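Local coordinates for protein SmhA (Serratia marcescens, PDB 7A27) that probably serves as one component of the tripartite alpha-pore-forming toxin Smh, here in its soluble form before assembly into a membrane pore, at residues Q39-Q44 against G49-I54; A203-G208 against L273-K278; G145-V150 against S279-A284; R62-V67 against E138-L143; Q156-E161 against T269-L274. All blocks are in the same frame, centred on the assembly; numbering follows the deposited sequence.

Contact 1: Q39-Q44 against G49-I54; sequences QLLTSQ and GLTVKI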
# COMPACT_ATOMS: atom_id res chain seq x y z
N GLN A 39 4.41 -21.33 -4.50
CA GLN A 39 4.06 -22.77 -4.60
C GLN A 39 3.46 -23.18 -3.25
O GLN A 39 4.01 -22.80 -2.22
CB GLN A 39 5.37 -23.52 -4.89
CG GLN A 39 5.24 -24.91 -5.49
CD GLN A 39 6.53 -25.70 -5.50
OE1 GLN A 39 7.41 -25.51 -4.66
NE2 GLN A 39 6.63 -26.64 -6.43
N LEU A 40 2.34 -23.88 -3.24
CA LEU A 40 1.69 -24.46 -2.03
C LEU A 40 2.53 -25.65 -1.55
O LEU A 40 3.38 -26.16 -2.33
CB LEU A 40 0.27 -24.93 -2.39
CG LEU A 40 -0.76 -23.83 -2.64
CD1 LEU A 40 -1.85 -24.27 -3.60
CD2 LEU A 40 -1.37 -23.37 -1.32
N LEU A 41 2.31 -26.07 -0.31
CA LEU A 41 2.95 -27.28 0.25
C LEU A 41 2.03 -28.44 -0.11
O LEU A 41 0.86 -28.36 0.29
CB LEU A 41 3.11 -27.13 1.77
CG LEU A 41 3.68 -28.34 2.51
CD1 LEU A 41 5.08 -28.64 2.02
CD2 LEU A 41 3.66 -28.12 4.00
N THR A 42 2.49 -29.42 -0.88
CA THR A 42 1.65 -30.58 -1.31
C THR A 42 1.96 -31.79 -0.41
O THR A 42 1.01 -32.47 -0.00
CB THR A 42 1.80 -30.89 -2.82
OG1 THR A 42 2.92 -31.73 -3.08
CG2 THR A 42 1.91 -29.65 -3.69
N SER A 43 3.24 -32.02 -0.11
CA SER A 43 3.78 -33.21 0.61
C SER A 43 2.89 -33.63 1.78
O SER A 43 2.47 -32.77 2.56
CB SER A 43 5.19 -32.96 1.07
OG SER A 43 5.69 -34.09 1.76
N GLN A 44 2.64 -34.93 1.90
CA GLN A 44 1.90 -35.57 3.01
C GLN A 44 2.75 -36.73 3.55
O GLN A 44 2.18 -37.74 3.99
CB GLN A 44 0.53 -36.02 2.52
CG GLN A 44 -0.42 -34.89 2.18
CD GLN A 44 -1.59 -35.38 1.35
OE1 GLN A 44 -1.57 -36.48 0.82
NE2 GLN A 44 -2.61 -34.54 1.22
N GLY A 49 0.49 -33.50 11.93
CA GLY A 49 -0.02 -32.42 12.80
C GLY A 49 0.42 -31.02 12.37
O GLY A 49 -0.43 -30.11 12.43
N LEU A 50 1.70 -30.85 12.00
CA LEU A 50 2.30 -29.55 11.59
C LEU A 50 1.99 -29.28 10.11
O LEU A 50 1.78 -28.11 9.76
CB LEU A 50 3.81 -29.55 11.85
CG LEU A 50 4.58 -28.33 11.34
CD1 LEU A 50 4.10 -27.05 12.03
CD2 LEU A 50 6.08 -28.50 11.52
N THR A 51 1.97 -30.32 9.27
CA THR A 51 1.64 -30.19 7.82
C THR A 51 0.27 -29.50 7.70
O THR A 51 0.19 -28.52 6.92
CB THR A 51 1.68 -31.55 7.10
OG1 THR A 51 3.02 -32.06 7.14
CG2 THR A 51 1.25 -31.46 5.65
N VAL A 52 -0.74 -29.93 8.47
CA VAL A 52 -2.12 -29.35 8.40
C VAL A 52 -2.12 -27.88 8.87
O VAL A 52 -2.95 -27.13 8.33
CB VAL A 52 -3.19 -30.19 9.15
CG1 VAL A 52 -3.40 -31.54 8.47
CG2 VAL A 52 -2.91 -30.35 10.64
N LYS A 53 -1.24 -27.48 9.80
CA LYS A 53 -1.21 -26.10 10.36
C LYS A 53 -0.61 -25.15 9.32
O LYS A 53 -1.14 -24.00 9.22
CB LYS A 53 -0.44 -26.03 11.69
CG LYS A 53 -0.90 -27.02 12.75
CD LYS A 53 -0.73 -26.63 14.21
CE LYS A 53 -1.63 -25.47 14.60
NZ LYS A 53 -1.96 -25.47 16.04
N ILE A 54 0.39 -25.60 8.56
CA ILE A 54 1.04 -24.81 7.46
C ILE A 54 0.04 -24.66 6.30
O ILE A 54 -0.25 -23.51 5.93
CB ILE A 54 2.36 -25.45 6.99
CG1 ILE A 54 3.40 -25.52 8.12
CG2 ILE A 54 2.92 -24.70 5.78
CD1 ILE A 54 4.60 -26.40 7.81
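The peptide carbonyl of Ser43 is the flat group that meets helix 48-96 here, its O lying 3.6 Å from the methyl CG2 of Thr51. A methyl against a carbonyl oxygen is a van der Waals approach; the polar branch of the threonine, OG1, is engaged instead with Asp47 O, one turn earlier. With chi1 at -63°, CG2 stands anti to the backbone N and OG1 beside it, which leaves the methyl facing the loop.

The apolar half of the contact belongs to Leu41. Its CG is anti to the backbone N (chi1 177°), which carries the branch across to the helix. There CD2 comes to 3.9 Å from Ile54 CG2, the two side chains meeting at a slant, and to a looser 4.4 Å from Thr51 CG2. Ile54 and Thr51 lie three residues apart, so one methyl of Leu41 faces two residues on the same side of the helix. The arrangement is the turn of a helical hairpin: the loop follows helix 14-37 and the chain turns back along helix 48-96, with CA atoms no closer than 7.9 Å, between Leu41 and Ile54. Within the loop, Ser43 OG pairs with Ser45 OG, Gln58 OE1 receives the N-H of Leu41, and the amide of Gln228 bonds to both Leu40 O and Thr42 N. Leu273 and Ala277 of helix 272-299 cover Ile54, and Leu273 also touches Thr51.

Contact 2: A203-G208 against L273-K278; sequences AAVPLG and LLSVAK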
# COMPACT_ATOMS: atom_id res chain seq x y z
N ALA A 203 15.32 -19.53 -3.16
CA ALA A 203 15.75 -20.60 -2.25
C ALA A 203 14.89 -21.84 -2.45
O ALA A 203 13.90 -21.78 -3.20
CB ALA A 203 15.66 -20.11 -0.83
N ALA A 204 15.24 -22.93 -1.77
CA ALA A 204 14.56 -24.23 -1.88
C ALA A 204 14.78 -25.03 -0.60
O ALA A 204 15.82 -24.82 0.05
CB ALA A 204 15.08 -24.94 -3.08
N VAL A 205 13.84 -25.91 -0.28
CA VAL A 205 13.86 -26.78 0.93
C VAL A 205 13.75 -28.23 0.49
O VAL A 205 12.65 -28.68 0.18
CB VAL A 205 12.73 -26.41 1.90
CG1 VAL A 205 12.80 -27.22 3.21
CG2 VAL A 205 12.70 -24.92 2.21
N PRO A 206 14.86 -29.00 0.42
CA PRO A 206 14.77 -30.45 0.19
C PRO A 206 13.87 -31.11 1.25
O PRO A 206 14.01 -30.76 2.40
CB PRO A 206 16.22 -30.93 0.34
CG PRO A 206 17.06 -29.69 0.04
CD PRO A 206 16.23 -28.51 0.49
N LEU A 207 13.00 -32.05 0.85
CA LEU A 207 12.05 -32.78 1.72
C LEU A 207 12.45 -34.27 1.77
O LEU A 207 12.66 -34.84 0.70
CB LEU A 207 10.64 -32.54 1.15
CG LEU A 207 10.21 -31.07 1.02
CD1 LEU A 207 8.84 -30.91 0.39
CD2 LEU A 207 10.20 -30.36 2.36
N GLY A 208 12.71 -34.81 2.97
CA GLY A 208 13.16 -36.20 3.24
C GLY A 208 12.58 -37.24 2.27
O GLY A 208 11.37 -37.27 2.04
N LEU A 273 10.41 -29.36 7.55
CA LEU A 273 9.03 -28.84 7.65
C LEU A 273 9.05 -27.49 8.38
O LEU A 273 8.22 -26.64 8.02
CB LEU A 273 8.14 -29.88 8.34
CG LEU A 273 6.64 -29.68 8.15
CD1 LEU A 273 6.28 -29.49 6.68
CD2 LEU A 273 5.87 -30.86 8.71
N LEU A 274 9.95 -27.30 9.35
CA LEU A 274 10.07 -26.00 10.07
C LEU A 274 10.58 -24.95 9.08
O LEU A 274 10.04 -23.83 9.10
CB LEU A 274 11.01 -26.14 11.27
CG LEU A 274 11.33 -24.85 12.01
CD1 LEU A 274 10.09 -24.26 12.68
CD2 LEU A 274 12.41 -25.11 13.06
N SER A 275 11.58 -25.31 8.26
CA SER A 275 12.14 -24.45 7.19
C SER A 275 10.99 -23.88 6.34
O SER A 275 10.97 -22.66 6.09
CB SER A 275 13.13 -25.22 6.34
OG SER A 275 14.18 -25.78 7.13
N VAL A 276 10.05 -24.74 5.94
CA VAL A 276 8.86 -24.35 5.13
C VAL A 276 8.04 -23.33 5.94
O VAL A 276 7.83 -22.22 5.44
CB VAL A 276 8.01 -25.57 4.72
CG1 VAL A 276 6.71 -25.14 4.05
CG2 VAL A 276 8.77 -26.52 3.82
N ALA A 277 7.62 -23.70 7.15
CA ALA A 277 6.82 -22.85 8.06
C ALA A 277 7.43 -21.45 8.16
O ALA A 277 6.66 -20.47 8.08
CB ALA A 277 6.70 -23.51 9.41
N LYS A 278 8.76 -21.36 8.28
CA LYS A 278 9.51 -20.09 8.41
C LYS A 278 9.42 -19.29 7.11
O LYS A 278 9.20 -18.06 7.20
CB LYS A 278 10.99 -20.32 8.72
CG LYS A 278 11.35 -20.81 10.11
CD LYS A 278 12.83 -20.54 10.42
CE LYS A 278 13.03 -19.90 11.77
NZ LYS A 278 12.21 -18.68 11.99
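Val205, in extended conformation near the end of strand 198-206, passes Ser275 of helix 272-299 with their CA atoms 6.9 Å apart, and Leu207 and Leu273 follow at 7.7 Å, so that the two chains run in opposite senses. Val205 points its side chain at the helix. Its CG1, anti to the backbone N (chi1 -175°), sits 3.7 Å from Ser275 CB and 4.1 Å from Val276 CG2, while CG2 of Val205 lies 4.2 Å from the same Ser275 CB. Both branches of the valine therefore straddle one methylene. The hydroxyl of Ser275, beside its own backbone N, is turned to Asn271 O, a turn earlier, to which it is hydrogen-bonded, leaving CB toward the valine.

The strand is one half of a two-stranded antiparallel sheet. Ala203 and Val205 form backbone hydrogen bonds with Ile233 and Tyr231 of strand 230-237, and the contact lays this small sheet against the long helix 272-299, with helix 247-268 bordering it. Beyond the strand, Leu207 leaves the backbone obliquely to the helix, yet its CD2 reaches to 4.3 Å from Val276 CG2. Tyr264 and Ala268 of helix 247-268 touch Ser275 and Val205 respectively, and Tyr231 packs on Val276.

Contact 3: G145-V150 against S279-A284; sequences GNFLNV and SVQAQA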
# COMPACT_ATOMS: atom_id res chain seq x y z
N GLY A 145 -0.18 -14.01 14.63
CA GLY A 145 0.21 -14.19 16.04
C GLY A 145 0.14 -15.65 16.45
O GLY A 145 1.05 -16.11 17.16
N ASN A 146 -0.91 -16.36 16.03
CA ASN A 146 -1.15 -17.78 16.39
C ASN A 146 -0.15 -18.68 15.67
O ASN A 146 0.28 -19.68 16.26
CB ASN A 146 -2.58 -18.23 16.08
CG ASN A 146 -3.61 -17.66 17.04
OD1 ASN A 146 -3.29 -17.30 18.17
ND2 ASN A 146 -4.84 -17.59 16.59
N PHE A 147 0.20 -18.35 14.43
CA PHE A 147 1.14 -19.18 13.65
C PHE A 147 2.55 -18.97 14.23
O PHE A 147 3.31 -19.96 14.25
CB PHE A 147 1.04 -18.90 12.14
CG PHE A 147 1.81 -19.90 11.31
CD1 PHE A 147 1.36 -21.21 11.19
CD2 PHE A 147 3.00 -19.56 10.68
CE1 PHE A 147 2.07 -22.14 10.45
CE2 PHE A 147 3.71 -20.49 9.93
CZ PHE A 147 3.24 -21.78 9.82
N LEU A 148 2.87 -17.76 14.72
CA LEU A 148 4.19 -17.48 15.36
C LEU A 148 4.35 -18.34 16.63
O LEU A 148 5.40 -18.94 16.78
CB LEU A 148 4.35 -15.99 15.67
CG LEU A 148 4.86 -15.15 14.50
CD1 LEU A 148 4.70 -13.66 14.79
CD2 LEU A 148 6.31 -15.49 14.19
N ASN A 149 3.32 -18.42 17.47
CA ASN A 149 3.32 -19.25 18.70
C ASN A 149 3.54 -20.73 18.33
O ASN A 149 4.04 -21.49 19.19
CB ASN A 149 2.03 -19.11 19.52
CG ASN A 149 1.79 -17.71 20.03
OD1 ASN A 149 2.72 -16.92 20.18
ND2 ASN A 149 0.54 -17.38 20.31
N VAL A 150 3.17 -21.12 17.10
CA VAL A 150 3.33 -22.51 16.58
C VAL A 150 4.80 -22.73 16.20
O VAL A 150 5.35 -23.79 16.57
CB VAL A 150 2.37 -22.81 15.40
CG1 VAL A 150 2.72 -24.11 14.68
CG2 VAL A 150 0.92 -22.82 15.85
N SER A 279 9.57 -19.96 5.96
CA SER A 279 9.50 -19.37 4.60
C SER A 279 8.14 -18.70 4.37
O SER A 279 8.11 -17.59 3.74
CB SER A 279 9.75 -20.39 3.54
OG SER A 279 9.40 -19.84 2.29
N VAL A 280 7.06 -19.36 4.82
CA VAL A 280 5.65 -18.88 4.67
C VAL A 280 5.45 -17.66 5.57
O VAL A 280 4.92 -16.65 5.07
CB VAL A 280 4.62 -19.97 5.01
CG1 VAL A 280 3.21 -19.41 5.11
CG2 VAL A 280 4.65 -21.09 4.00
N GLN A 281 5.86 -17.78 6.84
CA GLN A 281 5.69 -16.72 7.87
C GLN A 281 6.43 -15.45 7.44
O GLN A 281 5.91 -14.35 7.74
CB GLN A 281 6.18 -17.24 9.22
CG GLN A 281 6.28 -16.17 10.29
CD GLN A 281 5.01 -15.38 10.45
OE1 GLN A 281 3.91 -15.85 10.11
NE2 GLN A 281 5.16 -14.16 10.96
N ALA A 282 7.58 -15.57 6.76
CA ALA A 282 8.36 -14.41 6.28
C ALA A 282 7.52 -13.61 5.27
O ALA A 282 7.54 -12.37 5.32
CB ALA A 282 9.66 -14.89 5.68
N GLN A 283 6.81 -14.32 4.39
CA GLN A 283 5.92 -13.73 3.34
C GLN A 283 4.69 -13.12 4.01
O GLN A 283 4.29 -12.00 3.61
CB GLN A 283 5.56 -14.80 2.31
CG GLN A 283 6.73 -15.31 1.47
CD GLN A 283 6.38 -16.53 0.66
OE1 GLN A 283 5.49 -17.32 1.03
NE2 GLN A 283 7.07 -16.68 -0.46
N ALA A 284 4.11 -13.79 5.01
CA ALA A 284 2.94 -13.31 5.77
C ALA A 284 3.30 -11.99 6.44
O ALA A 284 2.51 -11.04 6.31
CB ALA A 284 2.52 -14.34 6.79
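Gln281 of helix 272-299 lies over Leu148 and along the rim of the Phe147 ring, both on helix 104-155. Its amide makes the closest approaches: NE2 comes to 3.7 Å from Leu148 CD2, and OE1 to 3.9 Å from Phe147 CD2. That oxygen is placed beside the ring, close to its plane, where it faces the C-H groups and not the pi cloud; ring and amide planes are inclined by 38°. The aliphatic part of the glutamine takes a share as well, CB lying 4.1 Å from Phe147 CE2 and CG 4.0 Å from Leu148 CD2. CG leaves anti to the backbone N, and the bend at chi2 (53°) then turns the amide toward Leu148. Leu148 and Gln281 meet nearly at right angles, whereas Phe147 and Gln281 run past one another in opposing senses.

These two helices are antiparallel neighbours in the elongated helical bundle, consistent with a ClyA-like alpha-pore-forming toxin, Leu148 and Gln281 having the nearest CA atoms at 7.7 Å. A third helix, 48-96, supplies the polar complement of the buried amide. OE1 of Gln281 is hydrogen-bonded to the hydroxyl of Tyr57, whose ring is also stacked with Phe147, so one tyrosine touches both partners; NE2 makes a weak hydrogen bond to Gln285 OE1 on its own helix. Met144 and Ile151, which flank the segment on helix 104-155, also pack on Gln281, the residue that takes up the largest part of the interface.

Contact 4: R62-V67 against E138-L143; sequences RQQAQV and EMLEPL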
# COMPACT_ATOMS: atom_id res chain seq x y z
N ARG A 62 -3.71 -16.75 1.34
CA ARG A 62 -4.05 -16.57 -0.10
C ARG A 62 -5.46 -15.98 -0.20
O ARG A 62 -5.66 -15.11 -1.06
CB ARG A 62 -3.89 -17.88 -0.86
CG ARG A 62 -2.44 -18.34 -0.93
CD ARG A 62 -2.30 -19.80 -1.27
NE ARG A 62 -2.63 -20.08 -2.66
CZ ARG A 62 -1.75 -20.05 -3.65
NH1 ARG A 62 -0.49 -19.73 -3.43
NH2 ARG A 62 -2.17 -20.34 -4.87
N GLN A 63 -6.40 -16.40 0.67
CA GLN A 63 -7.78 -15.85 0.70
C GLN A 63 -7.69 -14.34 0.97
O GLN A 63 -8.30 -13.58 0.23
CB GLN A 63 -8.69 -16.52 1.74
CG GLN A 63 -8.88 -18.02 1.51
CD GLN A 63 -9.90 -18.65 2.43
OE1 GLN A 63 -10.88 -18.05 2.82
NE2 GLN A 63 -9.69 -19.91 2.77
N GLN A 64 -6.89 -13.91 1.95
CA GLN A 64 -6.80 -12.48 2.34
C GLN A 64 -6.03 -11.68 1.29
O GLN A 64 -6.35 -10.48 1.14
CB GLN A 64 -6.18 -12.35 3.73
CG GLN A 64 -7.06 -12.99 4.79
CD GLN A 64 -8.49 -12.50 4.65
OE1 GLN A 64 -8.75 -11.32 4.41
NE2 GLN A 64 -9.42 -13.43 4.76
N ALA A 65 -5.07 -12.32 0.60
CA ALA A 65 -4.28 -11.71 -0.48
C ALA A 65 -5.21 -11.45 -1.67
O ALA A 65 -5.16 -10.33 -2.20
CB ALA A 65 -3.13 -12.60 -0.87
N GLN A 66 -6.01 -12.44 -2.06
CA GLN A 66 -7.02 -12.30 -3.14
C GLN A 66 -7.99 -11.17 -2.78
O GLN A 66 -8.24 -10.32 -3.64
CB GLN A 66 -7.75 -13.62 -3.38
CG GLN A 66 -8.97 -13.54 -4.30
CD GLN A 66 -9.65 -14.89 -4.42
OE1 GLN A 66 -9.01 -15.93 -4.54
NE2 GLN A 66 -10.97 -14.88 -4.40
N VAL A 67 -8.51 -11.14 -1.55
CA VAL A 67 -9.48 -10.09 -1.12
C VAL A 67 -8.84 -8.71 -1.28
O VAL A 67 -9.46 -7.82 -1.92
CB VAL A 67 -10.01 -10.32 0.30
CG1 VAL A 67 -10.79 -9.11 0.80
CG2 VAL A 67 -10.90 -11.54 0.38
N GLU A 138 -7.67 -6.38 12.49
CA GLU A 138 -8.05 -7.03 13.78
C GLU A 138 -8.19 -8.55 13.60
O GLU A 138 -8.14 -9.24 14.63
CB GLU A 138 -9.29 -6.36 14.36
CG GLU A 138 -8.99 -4.97 14.92
CD GLU A 138 -10.18 -4.06 15.17
OE1 GLU A 138 -11.31 -4.59 15.25
OE2 GLU A 138 -9.98 -2.81 15.27
N MET A 139 -8.33 -9.06 12.37
CA MET A 139 -8.43 -10.52 12.09
C MET A 139 -7.07 -11.06 11.64
O MET A 139 -6.74 -12.20 12.00
CB MET A 139 -9.50 -10.85 11.04
CG MET A 139 -8.97 -10.89 9.61
SD MET A 139 -9.49 -12.29 8.57
CE MET A 139 -8.06 -13.38 8.57
N LEU A 140 -6.27 -10.26 10.93
CA LEU A 140 -4.93 -10.64 10.43
C LEU A 140 -3.90 -10.75 11.57
O LEU A 140 -3.12 -11.71 11.53
CB LEU A 140 -4.45 -9.62 9.39
CG LEU A 140 -5.08 -9.74 8.01
CD1 LEU A 140 -4.75 -8.52 7.16
CD2 LEU A 140 -4.61 -11.00 7.31
N GLU A 141 -3.88 -9.81 12.53
CA GLU A 141 -2.86 -9.79 13.61
C GLU A 141 -2.92 -11.11 14.38
O GLU A 141 -1.91 -11.80 14.46
CB GLU A 141 -2.94 -8.55 14.51
CG GLU A 141 -2.85 -7.24 13.75
CD GLU A 141 -2.28 -6.06 14.52
OE1 GLU A 141 -3.07 -5.20 15.01
OE2 GLU A 141 -1.05 -5.95 14.51
N PRO A 142 -4.08 -11.52 14.94
CA PRO A 142 -4.20 -12.79 15.65
C PRO A 142 -3.92 -14.04 14.80
O PRO A 142 -3.52 -15.03 15.37
CB PRO A 142 -5.66 -12.82 16.10
CG PRO A 142 -6.05 -11.37 16.17
CD PRO A 142 -5.34 -10.77 14.98
N LEU A 143 -4.18 -13.99 13.49
CA LEU A 143 -3.94 -15.13 12.56
C LEU A 143 -2.44 -15.39 12.49
O LEU A 143 -2.04 -16.56 12.61
CB LEU A 143 -4.48 -14.81 11.17
CG LEU A 143 -4.33 -15.94 10.14
CD1 LEU A 143 -5.39 -17.02 10.33
CD2 LEU A 143 -4.39 -15.42 8.72
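Dispersion contacts dominate between Gln64 of helix 48-96 and the pair Met139 and Leu140 of helix 104-155. The CG of Gln64 is the shared point, 3.9 Å from Met139 CE and 4.0 Å from Leu140 CD2. Leu140 comes in obliquely and its CD2 also lies 4.1 Å from Gln64 CB; both methyls meet the same side of the glutamine CG.

The helices run antiparallel in the bundle, with nearest CA atoms, those of Gln64 and Leu140, 8.5 Å apart. Side chains of fair length bridge that gap. The 138-143 helix is kinked at Pro142, whose N carries no hydrogen for a bond to the preceding turn.

Sulfur-amide proximity comes second: Met139 SD lies 4.0 Å from Gln64 NE2, a van der Waals distance with no hydrogen bond assigned. Because Gln64 is bent at chi2 (-50°), its amide turns along the methionine, which approaches from the opposite direction. The same NE2 makes a weak hydrogen bond to Gln60 OE1 one turn earlier. Phe287 of helix 272-299 touches both Gln64 and Leu140.

Contact 5: Q156-E161 against T269-L274; sequences QGLNAE and TANALL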
# COMPACT_ATOMS: atom_id res chain seq x y z
N GLN A 156 11.66 -23.79 20.48
CA GLN A 156 12.02 -23.88 21.93
C GLN A 156 12.48 -25.28 22.33
O GLN A 156 13.03 -25.39 23.43
CB GLN A 156 10.84 -23.53 22.85
CG GLN A 156 10.52 -22.03 22.91
CD GLN A 156 11.54 -21.15 23.60
OE1 GLN A 156 12.60 -21.58 24.06
NE2 GLN A 156 11.21 -19.88 23.68
N GLY A 157 12.29 -26.30 21.48
CA GLY A 157 12.67 -27.69 21.78
C GLY A 157 13.82 -28.18 20.93
O GLY A 157 14.12 -29.39 21.02
N LEU A 158 14.45 -27.31 20.14
CA LEU A 158 15.59 -27.68 19.25
C LEU A 158 16.92 -27.62 20.02
O LEU A 158 17.00 -26.87 21.01
CB LEU A 158 15.67 -26.69 18.08
CG LEU A 158 14.46 -26.63 17.15
CD1 LEU A 158 14.66 -25.55 16.10
CD2 LEU A 158 14.21 -27.98 16.49
N ASN A 159 17.93 -28.35 19.53
CA ASN A 159 19.32 -28.29 20.07
C ASN A 159 19.88 -26.92 19.67
O ASN A 159 19.17 -26.19 18.92
CB ASN A 159 20.16 -29.48 19.60
CG ASN A 159 20.49 -29.49 18.12
OD1 ASN A 159 20.27 -28.53 17.40
ND2 ASN A 159 21.12 -30.55 17.67
N ALA A 160 21.10 -26.57 20.13
CA ALA A 160 21.74 -25.26 19.89
C ALA A 160 22.10 -25.05 18.41
O ALA A 160 21.94 -23.92 17.94
CB ALA A 160 22.96 -25.12 20.76
N GLU A 161 22.56 -26.08 17.70
CA GLU A 161 22.99 -26.00 16.28
C GLU A 161 21.81 -25.59 15.40
O GLU A 161 22.03 -24.77 14.47
CB GLU A 161 23.60 -27.33 15.82
CG GLU A 161 24.34 -27.25 14.49
CD GLU A 161 24.92 -28.58 13.99
OE1 GLU A 161 25.53 -29.30 14.80
OE2 GLU A 161 24.76 -28.90 12.79
N THR A 269 18.30 -30.17 6.52
CA THR A 269 18.92 -31.52 6.74
C THR A 269 18.13 -32.27 7.82
O THR A 269 17.73 -33.41 7.55
CB THR A 269 20.44 -31.44 7.01
OG1 THR A 269 20.68 -30.50 8.07
CG2 THR A 269 21.24 -31.03 5.79
N ALA A 270 17.84 -31.63 8.96
CA ALA A 270 17.18 -32.24 10.14
C ALA A 270 15.74 -31.75 10.30
O ALA A 270 14.91 -32.57 10.68
CB ALA A 270 18.00 -31.95 11.38
N ASN A 271 15.46 -30.45 10.10
CA ASN A 271 14.12 -29.83 10.27
C ASN A 271 13.69 -29.16 8.95
O ASN A 271 13.88 -27.94 8.81
CB ASN A 271 14.09 -28.81 11.42
CG ASN A 271 14.74 -29.33 12.68
OD1 ASN A 271 15.93 -29.61 12.68
ND2 ASN A 271 13.97 -29.41 13.74
N ALA A 272 13.13 -29.94 8.02
CA ALA A 272 12.68 -29.51 6.68
C ALA A 272 11.33 -28.81 6.77
O ALA A 272 11.15 -27.76 6.12
CB ALA A 272 12.59 -30.74 5.82
N LEU A 273 10.41 -29.36 7.55
CA LEU A 273 9.03 -28.84 7.65
C LEU A 273 9.05 -27.49 8.38
O LEU A 273 8.22 -26.64 8.02
CB LEU A 273 8.14 -29.88 8.34
CG LEU A 273 6.64 -29.68 8.15
CD1 LEU A 273 6.28 -29.49 6.68
CD2 LEU A 273 5.87 -30.86 8.71
N LEU A 274 9.95 -27.30 9.35
CA LEU A 274 10.07 -26.00 10.07
C LEU A 274 10.58 -24.95 9.08
O LEU A 274 10.04 -23.83 9.10
CB LEU A 274 11.01 -26.14 11.27
CG LEU A 274 11.33 -24.85 12.01
CD1 LEU A 274 10.09 -24.26 12.68
CD2 LEU A 274 12.41 -25.11 13.06
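Leu158 meets Asn271 through the amide nitrogen, but no polar bond links the two; beside them, Asn159 OD1 accepts the backbone N-H of Ala162, which caps the start of helix 160-188. Asn271 likewise occupies an N-cap position, ahead of helix 272-299, yet its side chain makes no capping bond. With chi1 at -46° its CG stands beside the backbone N and the amide extends toward the facing loop. There ND2 is modelled 3.1 Å from Leu158 CD2. Such a separation is short for nitrogen against a methyl and, at this resolution, is doubtful as a measure of tightness.

The other leucine branch makes an ordinary apolar contact. The two leucines meet end to end, CD1 of Leu158 3.8 Å from CD2 of Leu274. The two methyls of Leu158 are thus divided between an amide and a hydrocarbon partner, while the backbones stay well separated, with 9.4 Å between the CA atoms of Leu158 and Asn271. Helix 104-155 completes the surroundings of Leu274 through Ile151, Ile154 and Glu155. Two interhelical connections therefore meet at one end of the helical bundle: the turn from helix 104-155 into helix 160-188 and the one from helix 247-268 into helix 272-299.

The five contacts follow the elongated bundle away from the end where its loops turn. Contact 5 lies farthest from the centre of the chain; contacts 1 and 2 come next. Centre to centre, contact 2 is about 11 Å from contact 5, with which it shares Leu273 and Leu274, and about 11 Å from contact 1; contact 3 is about 13 Å from contact 1, and contact 4 about 12 Å from contact 3 and 28 Å from contact 5. Helix 272-299 serves contacts 2, 3 and 5, helix 104-155 contacts 3 and 4, helix 48-96 contacts 1 and 4. Along the chain, contact 1 closes first, then contact 4; contact 3 spans contacts 2 and 5. Helix 272-299 thus joins the two-stranded sheet to the bundle.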